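Local coordinates for carbohydrate oxidase (Microdochium nivale, PDB 3RJA), which oxidises the C1 hydroxyl of mono-, oligo- and polysaccharides to the lactone, using FAD and reducing molecular oxygen to hydrogen peroxide, at residues G113-I127 with W295-D309. Numbering follows the deposited sequence. Where two conformers were deposited one is given.
Sequences GHLATVLNDKYGRAI and WIESVLSYSNFDHVD. With ZN (zinc ion), chain D; ZN (zinc ion), chain E; ABL ((2R,3R,4R,5R)-4,5-dihydroxy-2-(hydroxymethyl)-6-oxopiperidin-3-yl beta-D-glucopyranoside), chain G.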
ATOM      1  N   GLY A 113     -11.463   0.425   5.647  1.00 12.90           N
ATOM      2  CA  GLY A 113     -12.503   1.166   6.386  1.00 12.47           C
ATOM      3  C   GLY A 113     -13.404   0.216   7.146  1.00 13.19           C
ATOM      4  O   GLY A 113     -13.800   0.505   8.275  1.00 13.44           O
ATOM      5  N   HIS A 114     -13.730  -0.928   6.531  1.00 12.80           N
ATOM      6  CA  HIS A 114     -14.591  -1.920   7.181  1.00 12.65           C
ATOM      7  C   HIS A 114     -13.871  -2.612   8.363  1.00 11.61           C
ATOM      8  O   HIS A 114     -14.434  -2.738   9.459  1.00 10.62           O
ATOM      9  CB  HIS A 114     -15.110  -2.930   6.148  1.00 13.02           C
ATOM     10  CG  HIS A 114     -15.831  -4.108   6.737  1.00 13.88           C
ATOM     11  ND1 HIS A 114     -17.093  -4.020   7.282  1.00 13.28           N
ATOM     12  CD2 HIS A 114     -15.465  -5.407   6.850  1.00 14.24           C
ATOM     13  CE1 HIS A 114     -17.479  -5.210   7.704  1.00 13.65           C
ATOM     14  NE2 HIS A 114     -16.502  -6.068   7.467  1.00 15.95           N
ATOM     15  N   LEU A 115     -12.638  -3.056   8.123  1.00 11.29           N
ATOM     16  CA  LEU A 115     -11.769  -3.596   9.178  1.00 11.29           C
ATOM     17  C   LEU A 115     -11.731  -2.628  10.363  1.00 11.64           C
ATOM     18  O   LEU A 115     -11.977  -3.026  11.512  1.00 11.67           O
ATOM     19  CB  LEU A 115     -10.346  -3.814   8.632  1.00 11.72           C
ATOM     20  CG  LEU A 115      -9.298  -4.192   9.676  1.00 11.76           C
ATOM     21  CD1 LEU A 115      -9.664  -5.570  10.298  1.00 12.13           C
ATOM     22  CD2 LEU A 115      -7.866  -4.188   9.058  1.00 11.30           C
ATOM     23  N   ALA A 116     -11.458  -1.355  10.081  1.00 10.96           N
ATOM     24  CA  ALA A 116     -11.313  -0.368  11.162  1.00 11.46           C
ATOM     25  C   ALA A 116     -12.631  -0.162  11.889  1.00 12.06           C
ATOM     26  O   ALA A 116     -12.653  -0.004  13.110  1.00 13.31           O
ATOM     27  CB  ALA A 116     -10.791   0.943  10.650  1.00  9.95           C
ATOM     28  N   THR A 117     -13.727  -0.133  11.142  1.00 12.75           N
ATOM     29  CA  THR A 117     -15.052   0.064  11.756  1.00 13.33           C
ATOM     30  C   THR A 117     -15.423  -1.059  12.711  1.00 12.90           C
ATOM     31  O   THR A 117     -15.813  -0.797  13.848  1.00 13.49           O
ATOM     32  CB  THR A 117     -16.151   0.216  10.698  1.00 12.57           C
ATOM     33  OG1 THR A 117     -15.888   1.402   9.950  1.00 12.69           O
ATOM     34  CG2 THR A 117     -17.522   0.366  11.391  1.00 12.23           C
ATOM     35  N   VAL A 118     -15.278  -2.301  12.247  1.00 13.30           N
ATOM     36  CA  VAL A 118     -15.601  -3.490  13.039  1.00 14.01           C
ATOM     37  C   VAL A 118     -14.708  -3.576  14.262  1.00 15.07           C
ATOM     38  O   VAL A 118     -15.214  -3.721  15.369  1.00 16.32           O
ATOM     39  CB  VAL A 118     -15.562  -4.824  12.210  1.00 16.03           C
ATOM     40  CG1 VAL A 118     -15.897  -6.051  13.098  1.00 16.39           C
ATOM     41  CG2 VAL A 118     -16.546  -4.763  11.039  1.00 15.25           C
ATOM     42  N   LEU A 119     -13.398  -3.444  14.092  1.00 13.83           N
ATOM     43  CA  LEU A 119     -12.499  -3.521  15.252  1.00 14.75           C
ATOM     44  C   LEU A 119     -12.770  -2.404  16.280  1.00 14.49           C
ATOM     45  O   LEU A 119     -12.730  -2.641  17.490  1.00 14.17           O
ATOM     46  CB  LEU A 119     -11.013  -3.472  14.832  1.00 14.14           C
ATOM     47  CG  LEU A 119     -10.351  -4.655  14.109  1.00 15.35           C
ATOM     48  CD1 LEU A 119      -8.869  -4.295  13.823  1.00 13.96           C
ATOM     49  CD2 LEU A 119     -10.435  -6.008  14.897  1.00 14.21           C
ATOM     50  N   ASN A 120     -13.047  -1.188  15.810  1.00 13.98           N
ATOM     51  CA  ASN A 120     -13.396  -0.106  16.755  1.00 16.30           C
ATOM     52  C   ASN A 120     -14.750  -0.325  17.496  1.00 16.41           C
ATOM     53  O   ASN A 120     -14.811  -0.382  18.725  1.00 18.21           O
ATOM     54  CB  ASN A 120     -13.422   1.248  16.051  1.00 15.73           C
ATOM     55  CG  ASN A 120     -13.765   2.367  16.996  1.00 16.66           C
ATOM     56  OD1 ASN A 120     -14.923   2.820  17.037  1.00 17.38           O
ATOM     57  ND2 ASN A 120     -12.792   2.784  17.806  1.00 13.18           N
ATOM     58  N   ASP A 121     -15.813  -0.464  16.722  1.00 17.67           N
ATOM     59  CA  ASP A 121     -17.176  -0.416  17.228  1.00 18.94           C
ATOM     60  C   ASP A 121     -17.505  -1.686  18.020  1.00 21.44           C
ATOM     61  O   ASP A 121     -18.168  -1.636  19.048  1.00 19.82           O
ATOM     62  CB  ASP A 121     -18.169  -0.271  16.060  1.00 19.72           C
ATOM     63  CG  ASP A 121     -18.091   1.087  15.359  1.00 21.63           C
ATOM     64  OD1 ASP A 121     -17.283   1.961  15.736  1.00 24.17           O
ATOM     65  OD2 ASP A 121     -18.855   1.281  14.391  1.00 24.28           O
ATOM     66  N   LYS A 122     -17.044  -2.827  17.531  1.00 21.27           N
ATOM     67  CA  LYS A 122     -17.320  -4.078  18.196  1.00 22.55           C
ATOM     68  C   LYS A 122     -16.301  -4.374  19.301  1.00 22.39           C
ATOM     69  O   LYS A 122     -16.659  -4.947  20.333  1.00 22.92           O
ATOM     70  CB  LYS A 122     -17.386  -5.213  17.163  1.00 24.76           C
ATOM     71  CG  LYS A 122     -18.138  -6.427  17.621  1.00 28.37           C
ATOM     72  CD  LYS A 122     -18.313  -7.413  16.476  1.00 30.14           C
ATOM     73  CE  LYS A 122     -18.623  -8.801  17.023  1.00 36.20           C
ATOM     74  NZ  LYS A 122     -20.080  -8.944  17.313  1.00 42.38           N
ATOM     75  N   TYR A 123     -15.039  -3.982  19.129  1.00 19.69           N
ATOM     76  CA  TYR A 123     -14.032  -4.429  20.119  1.00 18.05           C
ATOM     77  C   TYR A 123     -13.185  -3.367  20.820  1.00 16.28           C
ATOM     78  O   TYR A 123     -12.401  -3.690  21.708  1.00 15.94           O
ATOM     79  CB  TYR A 123     -13.113  -5.489  19.515  1.00 18.52           C
ATOM     80  CG  TYR A 123     -13.823  -6.676  18.893  1.00 19.13           C
ATOM     81  CD1 TYR A 123     -14.488  -7.615  19.691  1.00 19.02           C
ATOM     82  CD2 TYR A 123     -13.791  -6.888  17.502  1.00 20.10           C
ATOM     83  CE1 TYR A 123     -15.110  -8.734  19.122  1.00 17.98           C
ATOM     84  CE2 TYR A 123     -14.431  -8.004  16.918  1.00 19.15           C
ATOM     85  CZ  TYR A 123     -15.077  -8.919  17.743  1.00 18.22           C
ATOM     86  OH  TYR A 123     -15.700 -10.011  17.189  1.00 19.45           O
ATOM     87  N   GLY A 124     -13.353  -2.116  20.428  1.00 14.32           N
ATOM     88  CA  GLY A 124     -12.558  -1.028  20.944  1.00 14.93           C
ATOM     89  C   GLY A 124     -11.090  -1.087  20.542  1.00 16.64           C
ATOM     90  O   GLY A 124     -10.241  -0.633  21.303  1.00 17.86           O
ATOM     91  N   ARG A 125     -10.790  -1.624  19.350  1.00 15.21           N
ATOM     92  CA  ARG A 125      -9.397  -1.917  18.959  1.00 14.74           C
ATOM     93  C   ARG A 125      -9.025  -1.267  17.623  1.00 14.94           C
ATOM     94  O   ARG A 125      -9.910  -0.825  16.860  1.00 12.13           O
ATOM     95  CB  ARG A 125      -9.147  -3.431  18.887  1.00 15.49           C
ATOM     96  CG  ARG A 125      -9.531  -4.268  20.142  1.00 15.37           C
ATOM     97  CD  ARG A 125      -8.661  -3.956  21.340  1.00 16.37           C
ATOM     98  NE  ARG A 125      -7.283  -4.426  21.178  1.00 17.21           N
ATOM     99  CZ  ARG A 125      -6.384  -4.480  22.163  1.00 19.26           C
ATOM    100  NH1 ARG A 125      -6.716  -4.109  23.412  1.00 17.87           N
ATOM    101  NH2 ARG A 125      -5.150  -4.924  21.911  1.00 18.73           N
ATOM    102  N   ALA A 126      -7.713  -1.194  17.363  1.00 12.96           N
ATOM    103  CA  ALA A 126      -7.190  -0.507  16.204  1.00 13.69           C
ATOM    104  C   ALA A 126      -5.950  -1.211  15.659  1.00 13.99           C
ATOM    105  O   ALA A 126      -5.275  -1.948  16.379  1.00 14.71           O
ATOM    106  CB  ALA A 126      -6.845   0.955  16.554  1.00 13.73           C
ATOM    107  N   ILE A 127      -5.686  -0.985  14.377  1.00 13.49           N
ATOM    108  CA  ILE A 127      -4.450  -1.382  13.710  1.00 12.44           C
ATOM    109  C   ILE A 127      -3.951  -0.223  12.887  1.00 12.42           C
ATOM    110  O   ILE A 127      -4.741   0.559  12.339  1.00 11.52           O
ATOM    111  CB  ILE A 127      -4.674  -2.610  12.773  1.00 12.95           C
ATOM    112  CG1 ILE A 127      -4.962  -3.866  13.602  1.00 12.42           C
ATOM    113  CG2 ILE A 127      -3.446  -2.858  11.834  1.00 11.23           C
ATOM    114  CD1 ILE A 127      -5.565  -4.952  12.787  1.00 13.43           C
ATOM    115  N   TRP A 295      -9.925   7.796  17.789  1.00 15.87           N
ATOM    116  CA  TRP A 295      -9.551   6.849  16.747  1.00 15.70           C
ATOM    117  C   TRP A 295     -10.503   6.835  15.537  1.00 16.04           C
ATOM    118  O   TRP A 295     -10.078   7.115  14.411  1.00 13.77           O
ATOM    119  CB  TRP A 295      -9.447   5.418  17.293  1.00 14.91           C
ATOM    120  CG  TRP A 295      -9.042   4.472  16.208  1.00 14.80           C
ATOM    121  CD1 TRP A 295      -9.799   3.486  15.657  1.00 14.22           C
ATOM    122  CD2 TRP A 295      -7.776   4.449  15.516  1.00 14.71           C
ATOM    123  NE1 TRP A 295      -9.082   2.829  14.669  1.00 14.27           N
ATOM    124  CE2 TRP A 295      -7.840   3.406  14.561  1.00 14.26           C
ATOM    125  CE3 TRP A 295      -6.600   5.199  15.621  1.00 14.00           C
ATOM    126  CZ2 TRP A 295      -6.757   3.080  13.721  1.00 15.21           C
ATOM    127  CZ3 TRP A 295      -5.507   4.871  14.793  1.00 16.20           C
ATOM    128  CH2 TRP A 295      -5.591   3.811  13.855  1.00 13.85           C
ATOM    129  N   ILE A 296     -11.776   6.488  15.764  1.00 15.73           N
ATOM    130  CA  ILE A 296     -12.688   6.296  14.624  1.00 16.85           C
ATOM    131  C   ILE A 296     -12.880   7.603  13.838  1.00 16.67           C
ATOM    132  O   ILE A 296     -13.000   7.616  12.600  1.00 16.17           O
ATOM    133  CB  ILE A 296     -14.040   5.600  15.034  1.00 18.67           C
ATOM    134  CG1 ILE A 296     -14.749   5.004  13.814  1.00 18.82           C
ATOM    135  CG2 ILE A 296     -14.979   6.552  15.802  1.00 19.36           C
ATOM    136  CD1 ILE A 296     -13.925   3.968  13.017  1.00 17.72           C
ATOM    137  N   GLU A 297     -12.868   8.707  14.571  1.00 15.94           N
ATOM    138  CA  GLU A 297     -12.929  10.018  13.960  1.00 17.28           C
ATOM    139  C   GLU A 297     -11.725  10.292  13.080  1.00 17.30           C
ATOM    140  O   GLU A 297     -11.880  10.886  12.007  1.00 18.34           O
ATOM    141  CB  GLU A 297     -13.065  11.096  15.033  1.00 19.43           C
ATOM    142  CG  GLU A 297     -14.470  11.137  15.657  1.00 19.83           C
ATOM    143  CD  GLU A 297     -14.545  12.013  16.904  1.00 22.75           C
ATOM    144  OE1 GLU A 297     -13.480  12.373  17.484  1.00 22.00           O
ATOM    145  OE2 GLU A 297     -15.688  12.324  17.321  1.00 23.78           O
ATOM    146  N   SER A 298     -10.529   9.856  13.515  1.00 14.96           N
ATOM    147  CA  SER A 298      -9.323  10.051  12.696  1.00 14.36           C
ATOM    148  C   SER A 298      -9.424   9.222  11.414  1.00 13.21           C
ATOM    149  O   SER A 298      -9.037   9.680  10.344  1.00 13.88           O
ATOM    150  CB  SER A 298      -8.029   9.710  13.466  1.00 13.46           C
ATOM    151  OG  SER A 298      -7.895   8.304  13.661  1.00 13.37           O
ATOM    152  N   VAL A 299      -9.971   8.014  11.511  1.00 12.78           N
ATOM    153  CA  VAL A 299     -10.198   7.211  10.301  1.00 14.55           C
ATOM    154  C   VAL A 299     -11.055   7.949   9.254  1.00 15.60           C
ATOM    155  O   VAL A 299     -10.701   7.996   8.058  1.00 15.05           O
ATOM    156  CB  VAL A 299     -10.786   5.827  10.605  1.00 13.64           C
ATOM    157  CG1 VAL A 299     -10.791   4.934   9.308  1.00 14.06           C
ATOM    158  CG2 VAL A 299      -9.973   5.147  11.679  1.00 13.99           C
ATOM    159  N   LEU A 300     -12.162   8.537   9.716  1.00 15.15           N
ATOM    160  CA  LEU A 300     -13.022   9.327   8.843  1.00 15.62           C
ATOM    161  C   LEU A 300     -12.278  10.554   8.323  1.00 16.72           C
ATOM    162  O   LEU A 300     -12.354  10.895   7.120  1.00 18.03           O
ATOM    163  CB  LEU A 300     -14.310   9.775   9.589  1.00 15.21           C
ATOM    164  CG  LEU A 300     -15.339  10.567   8.761  1.00 16.36           C
ATOM    165  CD1 LEU A 300     -15.686   9.795   7.467  1.00 15.50           C
ATOM    166  CD2 LEU A 300     -16.616  10.875   9.613  1.00 16.40           C
ATOM    167  N   SER A 301     -11.562  11.223   9.227  1.00 15.38           N
ATOM    168  CA  SER A 301     -10.924  12.504   8.890  1.00 14.82           C
ATOM    169  C   SER A 301      -9.987  12.450   7.679  1.00 15.08           C
ATOM    170  O   SER A 301      -9.983  13.376   6.900  1.00 14.73           O
ATOM    171  CB  SER A 301     -10.150  13.051  10.080  1.00 14.52           C
ATOM    172  OG  SER A 301      -9.705  14.347   9.793  1.00 13.53           O
ATOM    173  N   TYR A 302      -9.207  11.369   7.535  1.00 15.52           N
ATOM    174  CA  TYR A 302      -8.226  11.278   6.437  0.50 14.65           C
ATOM    175  C   TYR A 302      -8.703  10.396   5.264  1.00 14.28           C
ATOM    176  O   TYR A 302      -7.934  10.114   4.347  1.00 13.69           O
ATOM    177  CB  TYR A 302      -6.845  10.827   6.964  0.50 14.69           C
ATOM    178  CG  TYR A 302      -5.922  11.966   7.411  0.50 15.23           C
ATOM    179  CD1 TYR A 302      -5.541  12.977   6.528  0.50 15.14           C
ATOM    180  CD2 TYR A 302      -5.437  12.027   8.714  0.50 15.43           C
ATOM    181  CE1 TYR A 302      -4.706  14.011   6.927  0.50 14.93           C
ATOM    182  CE2 TYR A 302      -4.609  13.063   9.130  0.50 15.14           C
ATOM    183  CZ  TYR A 302      -4.237  14.047   8.233  0.50 15.54           C
ATOM    184  OH  TYR A 302      -3.399  15.070   8.645  0.50 14.40           O
ATOM    185  N   SER A 303      -9.989  10.006   5.276  1.00 13.93           N
ATOM    186  CA  SER A 303     -10.531   9.047   4.299  0.70 13.36           C
ATOM    187  C   SER A 303     -10.864   9.629   2.918  1.00 14.83           C
ATOM    188  O   SER A 303     -10.910   8.875   1.914  1.00 13.26           O
ATOM    189  CB  SER A 303     -11.820   8.397   4.852  0.70 12.39           C
ATOM    190  OG  SER A 303     -12.853   9.361   4.969  0.70  9.40           O
ATOM    191  N   ASN A 304     -11.141  10.938   2.880  1.00 14.79           N
ATOM    192  CA  ASN A 304     -11.618  11.625   1.683  1.00 17.02           C
ATOM    193  C   ASN A 304     -13.032  11.200   1.264  1.00 17.82           C
ATOM    194  O   ASN A 304     -13.404  11.387   0.112  1.00 18.97           O
ATOM    195  CB  ASN A 304     -10.649  11.449   0.506  1.00 19.12           C
ATOM    196  CG  ASN A 304      -9.363  12.221   0.699  1.00 23.98           C
ATOM    197  OD1 ASN A 304      -9.383  13.348   1.194  1.00 26.43           O
ATOM    198  ND2 ASN A 304      -8.229  11.614   0.325  1.00 25.59           N
ATOM    199  N   PHE A 305     -13.797  10.608   2.179  1.00 17.55           N
ATOM    200  CA  PHE A 305     -15.193  10.205   1.908  1.00 18.13           C
ATOM    201  C   PHE A 305     -16.071  10.573   3.081  1.00 17.76           C
ATOM    202  O   PHE A 305     -15.570  10.879   4.175  1.00 15.58           O
ATOM    203  CB  PHE A 305     -15.301   8.690   1.640  1.00 18.70           C
ATOM    204  CG  PHE A 305     -14.720   8.290   0.346  1.00 22.08           C
ATOM    205  CD1 PHE A 305     -15.494   8.341  -0.817  1.00 22.21           C
ATOM    206  CD2 PHE A 305     -13.376   7.928   0.257  1.00 23.87           C
ATOM    207  CE1 PHE A 305     -14.948   8.008  -2.042  1.00 24.19           C
ATOM    208  CE2 PHE A 305     -12.804   7.586  -0.977  1.00 26.36           C
ATOM    209  CZ  PHE A 305     -13.587   7.631  -2.132  1.00 28.31           C
ATOM    210  N   ASP A 306     -17.387  10.556   2.858  1.00 18.36           N
ATOM    211  CA  ASP A 306     -18.291  10.916   3.925  1.00 19.77           C
ATOM    212  C   ASP A 306     -18.589   9.708   4.836  1.00 18.48           C
ATOM    213  O   ASP A 306     -19.316   9.837   5.790  1.00 17.14           O
ATOM    214  CB  ASP A 306     -19.567  11.603   3.391  1.00 21.86           C
ATOM    215  CG  ASP A 306     -20.534  10.635   2.725  1.00 24.09           C
ATOM    216  OD1 ASP A 306     -20.202   9.447   2.523  1.00 22.48           O
ATOM    217  OD2 ASP A 306     -21.656  11.072   2.404  1.00 29.99           O
ATOM    218  N   HIS A 307     -18.030   8.542   4.523  1.00 17.36           N
ATOM    219  CA  HIS A 307     -18.077   7.398   5.450  1.00 16.69           C
ATOM    220  C   HIS A 307     -16.860   6.505   5.190  1.00 15.02           C
ATOM    221  O   HIS A 307     -16.198   6.629   4.141  1.00 14.93           O
ATOM    222  CB  HIS A 307     -19.386   6.602   5.291  1.00 15.43           C
ATOM    223  CG  HIS A 307     -19.436   5.769   4.043  1.00 16.12           C
ATOM    224  ND1 HIS A 307     -19.766   6.284   2.809  1.00 18.15           N
ATOM    225  CD2 HIS A 307     -19.187   4.457   3.838  1.00 16.72           C
ATOM    226  CE1 HIS A 307     -19.729   5.328   1.903  1.00 16.61           C
ATOM    227  NE2 HIS A 307     -19.381   4.208   2.503  1.00 16.93           N
ATOM    228  N   VAL A 308     -16.564   5.618   6.136  1.00 15.00           N
ATOM    229  CA  VAL A 308     -15.424   4.706   6.005  1.00 16.37           C
ATOM    230  C   VAL A 308     -15.753   3.240   5.898  1.00 16.51           C
ATOM    231  O   VAL A 308     -14.914   2.467   5.413  1.00 17.07           O
ATOM    232  CB  VAL A 308     -14.369   4.894   7.118  1.00 17.46           C
ATOM    233  CG1 VAL A 308     -13.866   6.364   7.129  1.00 17.57           C
ATOM    234  CG2 VAL A 308     -14.894   4.486   8.449  1.00 16.29           C
ATOM    235  N   ASP A 309     -16.943   2.830   6.345  1.00 16.33           N
ATOM    236  CA  ASP A 309     -17.264   1.400   6.309  1.00 17.61           C
ATOM    237  C   ASP A 309     -17.623   0.947   4.887  1.00 16.71           C
ATOM    238  O   ASP A 309     -18.802   0.830   4.537  1.00 17.36           O
ATOM    239  CB  ASP A 309     -18.357   1.047   7.327  1.00 19.88           C
ATOM    240  CG  ASP A 309     -18.541  -0.462   7.508  1.00 21.31           C
ATOM    241  OD1 ASP A 309     -17.730  -1.273   7.021  1.00 21.93           O
ATOM    242  OD2 ASP A 309     -19.522  -0.857   8.148  1.00 23.62           O
TER
HETATM  243 ZN    ZN D 601     -18.703  -2.933   7.761  0.50 32.45          ZN
HETATM  244 ZN    ZN E 602     -21.288   7.785   2.531  0.50 23.94          ZN
HETATM  245  C1A ABL G 604      -2.481   6.840  -1.500  1.00 42.43           C
HETATM  246  O1A ABL G 604      -1.653   5.952  -1.192  1.00 45.61           O
HETATM  247  C2A ABL G 604      -2.602   8.133  -0.666  1.00 42.65           C
HETATM  248  O2A ABL G 604      -2.335   7.793   0.694  1.00 39.75           O
HETATM  249  C3A ABL G 604      -3.982   8.825  -0.797  1.00 38.30           C
HETATM  250  O3A ABL G 604      -3.836  10.157  -0.243  1.00 38.64           O
HETATM  251  C4A ABL G 604      -4.344   8.956  -2.263  1.00 40.88           C
HETATM  252  O1  ABL G 604      -5.609   9.643  -2.443  1.00 43.18           O
HETATM  253  C5A ABL G 604      -4.468   7.525  -2.891  1.00 40.31           C
HETATM  254  N5  ABL G 604      -3.276   6.689  -2.585  1.00 39.74           N
HETATM  255  C6A ABL G 604      -4.575   7.559  -4.437  1.00 39.00           C
HETATM  256  O6A ABL G 604      -5.268   6.423  -4.988  1.00 35.72           O
HETATM  257  C1  ABL G 604      -5.611  11.060  -2.779  1.00 45.15           C
HETATM  258  C2  ABL G 604      -6.920  11.438  -3.517  1.00 46.58           C
HETATM  259  O2  ABL G 604      -7.020  10.642  -4.704  1.00 51.76           O
HETATM  260  C3  ABL G 604      -6.909  12.939  -3.833  1.00 48.71           C
HETATM  261  O3  ABL G 604      -8.107  13.342  -4.496  1.00 50.06           O
HETATM  262  C4  ABL G 604      -6.671  13.734  -2.509  1.00 46.14           C
HETATM  263  O4  ABL G 604      -6.663  15.138  -2.723  1.00 48.59           O
HETATM  264  C5  ABL G 604      -5.347  13.294  -1.871  1.00 44.99           C
HETATM  265  O5  ABL G 604      -5.416  11.867  -1.628  1.00 45.16           O
HETATM  266  C6  ABL G 604      -5.025  14.068  -0.587  1.00 40.74           C
HETATM  267  O6  ABL G 604      -6.035  14.036   0.370  1.00 36.37           O
HETATM  268  O   HOH W   1     -10.236   0.254  14.310  1.00 12.29           O
HETATM  269  O   HOH W   2     -19.162  -2.990   9.879  0.50  9.87           O
HETATM  270  O   HOH W   3     -20.420  -3.314   6.640  0.50  9.18           O
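H114 and D309 share a zinc ion at one end of a nearly antiparallel helix pair, and W295 lies against A126 at the other: the metal ties helix 112-123 of the FAD-binding domain to the loop carrying D309, while W295, on helix 295-301 after strand 286-293 at the rim of the eight-stranded antiparallel sheet, packs on strand 125-126. Zinc is held by H114 ND1 at 2.0 Å and by both carboxylate oxygens of D309, with two waters completing the modelled shell. The ring and carboxylate planes are 13° apart, nearly coplanar; V118 CG2 sits over the rim of one imidazole face. The helices, whose segment axes come within 10.5 Å, meet directly where A116 CB touches V299 CG1 at 4.2 Å. T117 OG1 donates to G113 O, a turn earlier, and also touches V308 CG2 and D309 CB. This two-part build, a flavin domain beside a substrate domain with a large antiparallel sheet, is that of berberine-bridge-type oxidases, and N304, beyond the second helix, reaches the bound substrate analogue with ND2 at 3.3 Å from its O6. W295 turns one indole face to A126 because chi1 (-179°) carries CG across from the backbone N; A126 CB makes a CH-pi contact 3.6 Å from the five-membered ring's centroid. A water accepts from W295 NE1 and donates to A116 O and R125 O; an alanine in place of W295 would probably leave it without its NE1 donor and open a gap beside A126. V299 CG2 and S298 OG back the indole's opposite face.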